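PnpC (Pseudomonas putida, PDB 3N9T) catalyses the intradiol ring cleavage of hydroxyquinol as an iron(III)-dependent 1,2-dioxygenase. Local coordinates at the interface of chains A and B. Numbering follows the deposited sequence. Chains: chain A/B, PnpC.

Contact 1: the interface of chains A and B. Residues chain A 88-89, 92-93; chain B 48-50.
Two side chains just past helix 84-91 of chain A, A:Asn92 and A:His93, take hold of the loop residues B:Leu48 and B:Thr49 and of B:Glu50, the first residue of helix 50-65 in the other subunit. The amide nitrogen of A:Asn92 does double duty. Its ND2 donates to the backbone O of B:Leu48 at 2.9 Å, nearly straight at 173° and on a carbonyl lone pair, with the acceptor close to the plane of the amide. The same ND2 also reaches back 2.8 Å to the O of A:Val88 in its own chain, arriving above that carbonyl plane on a more bent path. Gripped by one carbonyl from each subunit, the amide is probably held in its rotation, and its OD1 lies 3.6 Å from CA of B:Thr49.

The carboxylate end of B:Glu50 is met by A:His93, whose NE2 donates a longer bond of 3.3 Å to OE2 from above the carboxylate plane; ring and carboxylate stand 87° apart. A water links OE2 to OD1 of A:Asp89, and may ease the likely repulsion between these two acids.

Apolar contact is modest: the extended B:Glu50 chain passes obliquely by A:Val88, CG 4.0 Å from CG1, while CB of A:Asn92 packs 4.1 Å from the carboxyl carbon CD of B:Glu50.

The site is a polar clasp that probably holds the start of helix 50-65 in one subunit against the end of helix 84-91 in the other and so helps keep the dimer together.

Contact 2: the interface of chains A and B. Residues chain A 15-16, 19, 36, 39-40; chain B 82-83, 249.
Here helices 7-18 and 26-46 of chain A receive two projections from chain B: the turn of B:Leu82 and B:Gly83 following helix 74-81, and the ring of B:Phe249.

A hydrogen bond crosses at the B:Leu82 to B:Gly83 turn. A:His40, its CG beside the backbone N (chi1 -79°), points NE2 at the backbone O of B:Leu82, 2.8 Å away. The bond is fairly straight, 162° at the hydrogen, and lies in the carbonyl plane and close to the imidazole plane, so the ring meets the turn with its edge. Its use as a donor requires a proton on NE2. Next to that nitrogen, CE1 comes 3.3 Å from O of B:Gly83. From helix 7-18 the methyl of A:Ala16 packs against the carbonyl oxygen that A:His40 grips, its CB 3.5 Å from O of B:Leu82. An alanine in place of A:His40 removes the NE2 donor and the ring edge, and would probably loosen the turn against helix 26-46.

Beyond the backbone contact, the two branches of B:Leu82 divide the apolar work. CD2 touches CG2 of A:Val36 at 3.8 Å as the side chains cross obliquely, and CD1 meets CD2 of A:Leu39 roughly at a right angle.

B:Phe249 lies against the end of helix 7-18. CA of A:Ala16 sits over one face, 4.0 Å from the ring centre, in a CH-pi contact. A:Gln15 slides past in the opposite direction, its amide turned 84° from the ring and its CB 3.8 Å from CD1. A:Ser19 takes the rim with CB in the ring plane, while its OG, in the crowded position between backbone N and carbonyl carbon, donates to a lone pair of A:Ala16 O, 2.7 Å away.

Contact 1: the interface of chains A and B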
loop_
_atom_site.group_PDB
_atom_site.type_symbol
_atom_site.label_atom_id
_atom_site.label_comp_id
_atom_site.label_asym_id
_atom_site.label_seq_id
_atom_site.Cartn_x
_atom_site.Cartn_y
_atom_site.Cartn_z
ATOM N N VAL A 88 12.741 5.319 -7.401
ATOM C CA VAL A 88 12.623 6.696 -6.905
ATOM C C VAL A 88 14.015 7.399 -6.923
ATOM O O VAL A 88 14.164 8.581 -7.339
ATOM C CB VAL A 88 11.930 6.728 -5.485
ATOM C CG1 VAL A 88 12.115 8.058 -4.737
ATOM C CG2 VAL A 88 10.393 6.399 -5.637
ATOM N N ASP A 89 15.034 6.659 -6.484
ATOM C CA ASP A 89 16.372 7.246 -6.424
ATOM C C ASP A 89 16.806 7.622 -7.870
ATOM O O ASP A 89 17.360 8.697 -8.108
ATOM C CB ASP A 89 17.377 6.201 -5.902
ATOM C CG ASP A 89 18.825 6.731 -6.032
ATOM O OD1 ASP A 89 19.118 7.711 -5.321
ATOM O OD2 ASP A 89 19.590 6.227 -6.864
ATOM N N ASN A 92 15.030 10.816 -9.335
ATOM C CA ASN A 92 15.501 12.013 -8.739
ATOM C C ASN A 92 17.020 12.286 -8.906
ATOM O O ASN A 92 17.554 13.233 -8.304
ATOM C CB ASN A 92 15.069 12.006 -7.293
ATOM C CG ASN A 92 13.520 12.099 -7.188
ATOM O OD1 ASN A 92 12.945 13.137 -7.489
ATOM N ND2 ASN A 92 12.861 10.985 -6.888
ATOM N N HIS A 93 17.716 11.449 -9.656
ATOM C CA HIS A 93 19.173 11.659 -9.848
ATOM C C HIS A 93 19.516 11.361 -11.290
ATOM O O HIS A 93 20.358 10.496 -11.610
ATOM C CB HIS A 93 19.987 10.792 -8.894
ATOM C CG HIS A 93 19.716 11.060 -7.441
ATOM N ND1 HIS A 93 20.392 12.032 -6.715
ATOM C CD2 HIS A 93 18.886 10.445 -6.561
ATOM C CE1 HIS A 93 19.961 12.030 -5.465
ATOM N NE2 HIS A 93 19.047 11.076 -5.341
ATOM N N LEU B 48 7.607 10.777 -8.783
ATOM C CA LEU B 48 7.554 10.920 -7.341
ATOM C C LEU B 48 8.903 11.389 -6.752
ATOM O O LEU B 48 9.972 10.832 -7.105
ATOM C CB LEU B 48 7.191 9.521 -6.715
ATOM C CG LEU B 48 6.528 9.538 -5.336
ATOM C CD1 LEU B 48 5.106 10.070 -5.522
ATOM C CD2 LEU B 48 6.450 8.105 -4.791
ATOM N N THR B 49 8.877 12.410 -5.874
ATOM C CA THR B 49 10.094 12.853 -5.244
ATOM C C THR B 49 10.439 11.961 -4.059
ATOM O O THR B 49 9.606 11.195 -3.556
ATOM C CB THR B 49 9.977 14.348 -4.753
ATOM O OG1 THR B 49 9.106 14.422 -3.636
ATOM C CG2 THR B 49 9.557 15.284 -5.896
ATOM N N GLU B 50 11.664 12.077 -3.567
ATOM C CA GLU B 50 12.054 11.309 -2.392
ATOM C C GLU B 50 11.221 11.740 -1.182
ATOM O O GLU B 50 10.834 10.921 -0.365
ATOM C CB GLU B 50 13.561 11.577 -2.117
ATOM C CG GLU B 50 14.430 10.896 -3.193
ATOM C CD GLU B 50 15.867 11.435 -3.336
ATOM O OE1 GLU B 50 16.065 12.580 -3.847
ATOM O OE2 GLU B 50 16.790 10.636 -3.008
HETATM O O HOH W 1 17.151 8.216 -3.056
#

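Contact 2: the interface of chains A and B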
loop_
_atom_site.group_PDB
_atom_site.type_symbol
_atom_site.label_atom_id
_atom_site.label_comp_id
_atom_site.label_asym_id
_atom_site.label_seq_id
_atom_site.Cartn_x
_atom_site.Cartn_y
_atom_site.Cartn_z
ATOM N N GLN A 15 -15.543 7.778 -10.373
ATOM C CA GLN A 15 -15.927 8.512 -9.162
ATOM C C GLN A 15 -14.720 8.581 -8.168
ATOM O O GLN A 15 -14.470 9.607 -7.534
ATOM C CB GLN A 15 -17.036 7.748 -8.424
ATOM C CG GLN A 15 -18.450 7.900 -8.880
ATOM C CD GLN A 15 -19.373 6.964 -8.073
ATOM O OE1 GLN A 15 -19.883 7.360 -7.076
ATOM N NE2 GLN A 15 -19.479 5.713 -8.468
ATOM N N ALA A 16 -13.993 7.476 -8.023
ATOM C CA ALA A 16 -12.885 7.447 -7.071
ATOM C C ALA A 16 -11.795 8.442 -7.512
ATOM O O ALA A 16 -11.315 9.243 -6.735
ATOM C CB ALA A 16 -12.349 6.027 -6.990
ATOM N N SER A 19 -13.104 12.050 -7.231
ATOM C CA SER A 19 -13.244 12.553 -5.854
ATOM C C SER A 19 -12.127 13.530 -5.411
ATOM O O SER A 19 -12.294 14.292 -4.453
ATOM C CB SER A 19 -13.385 11.406 -4.845
ATOM O OG SER A 19 -12.153 10.716 -4.627
ATOM N N VAL A 36 -4.802 6.309 -7.743
ATOM C CA VAL A 36 -6.109 5.636 -7.786
ATOM C C VAL A 36 -6.366 4.922 -9.141
ATOM O O VAL A 36 -6.838 3.783 -9.178
ATOM C CB VAL A 36 -7.217 6.627 -7.428
ATOM C CG1 VAL A 36 -8.600 5.989 -7.661
ATOM C CG2 VAL A 36 -7.113 6.974 -5.883
ATOM N N LEU A 39 -4.134 1.869 -9.255
ATOM C CA LEU A 39 -4.587 0.866 -8.309
ATOM C C LEU A 39 -5.819 0.127 -8.863
ATOM O O LEU A 39 -5.891 -1.115 -8.837
ATOM C CB LEU A 39 -5.013 1.622 -7.069
ATOM C CG LEU A 39 -5.378 0.912 -5.781
ATOM C CD1 LEU A 39 -4.452 -0.239 -5.455
ATOM C CD2 LEU A 39 -5.385 2.006 -4.664
ATOM N N HIS A 40 -6.778 0.906 -9.385
ATOM C CA HIS A 40 -7.985 0.349 -9.955
ATOM C C HIS A 40 -7.692 -0.416 -11.262
ATOM O O HIS A 40 -8.300 -1.447 -11.469
ATOM C CB HIS A 40 -9.045 1.434 -10.267
ATOM C CG HIS A 40 -9.800 1.897 -9.055
ATOM N ND1 HIS A 40 -11.181 1.904 -9.004
ATOM C CD2 HIS A 40 -9.377 2.311 -7.837
ATOM C CE1 HIS A 40 -11.570 2.360 -7.824
ATOM N NE2 HIS A 40 -10.494 2.608 -7.100
ATOM N N LEU B 82 -10.790 4.846 -1.246
ATOM C CA LEU B 82 -10.125 4.959 -2.547
ATOM C C LEU B 82 -10.886 4.168 -3.590
ATOM O O LEU B 82 -10.449 4.073 -4.759
ATOM C CB LEU B 82 -8.685 4.438 -2.491
ATOM C CG LEU B 82 -7.715 5.191 -1.589
ATOM C CD1 LEU B 82 -6.339 4.568 -1.660
ATOM C CD2 LEU B 82 -7.665 6.645 -2.121
ATOM N N GLY B 83 -12.030 3.608 -3.190
ATOM C CA GLY B 83 -12.965 2.933 -4.149
ATOM C C GLY B 83 -12.584 1.498 -4.524
ATOM O O GLY B 83 -13.236 0.849 -5.375
ATOM N N PHE B 249 -18.191 5.451 -2.124
ATOM C CA PHE B 249 -18.702 5.186 -3.446
ATOM C C PHE B 249 -19.650 3.952 -3.506
ATOM O O PHE B 249 -19.613 3.215 -4.493
ATOM C CB PHE B 249 -17.521 5.004 -4.420
ATOM C CG PHE B 249 -16.405 5.987 -4.223
ATOM C CD1 PHE B 249 -16.551 7.297 -4.666
ATOM C CD2 PHE B 249 -15.229 5.618 -3.578
ATOM C CE1 PHE B 249 -15.578 8.230 -4.496
ATOM C CE2 PHE B 249 -14.216 6.564 -3.368
ATOM C CZ PHE B 249 -14.373 7.864 -3.882
#

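The centres of the C-alpha atoms of contact 1 and contact 2 are about 25 Å apart, and the two share no residue. In sequence, within one chain, the turn used in contact 2 immediately precedes helix 84-91, and helix 26-46 runs towards residues 48-50, so each of these elements of contact 2 leads to the matching element of the twin of contact 1. Because the interface is two-fold symmetric, every subunit plays both roles in both contacts. The pairing of a polar clasp with a more apolar patch probably fixes how the N-terminal helices of the two subunits are set against each other.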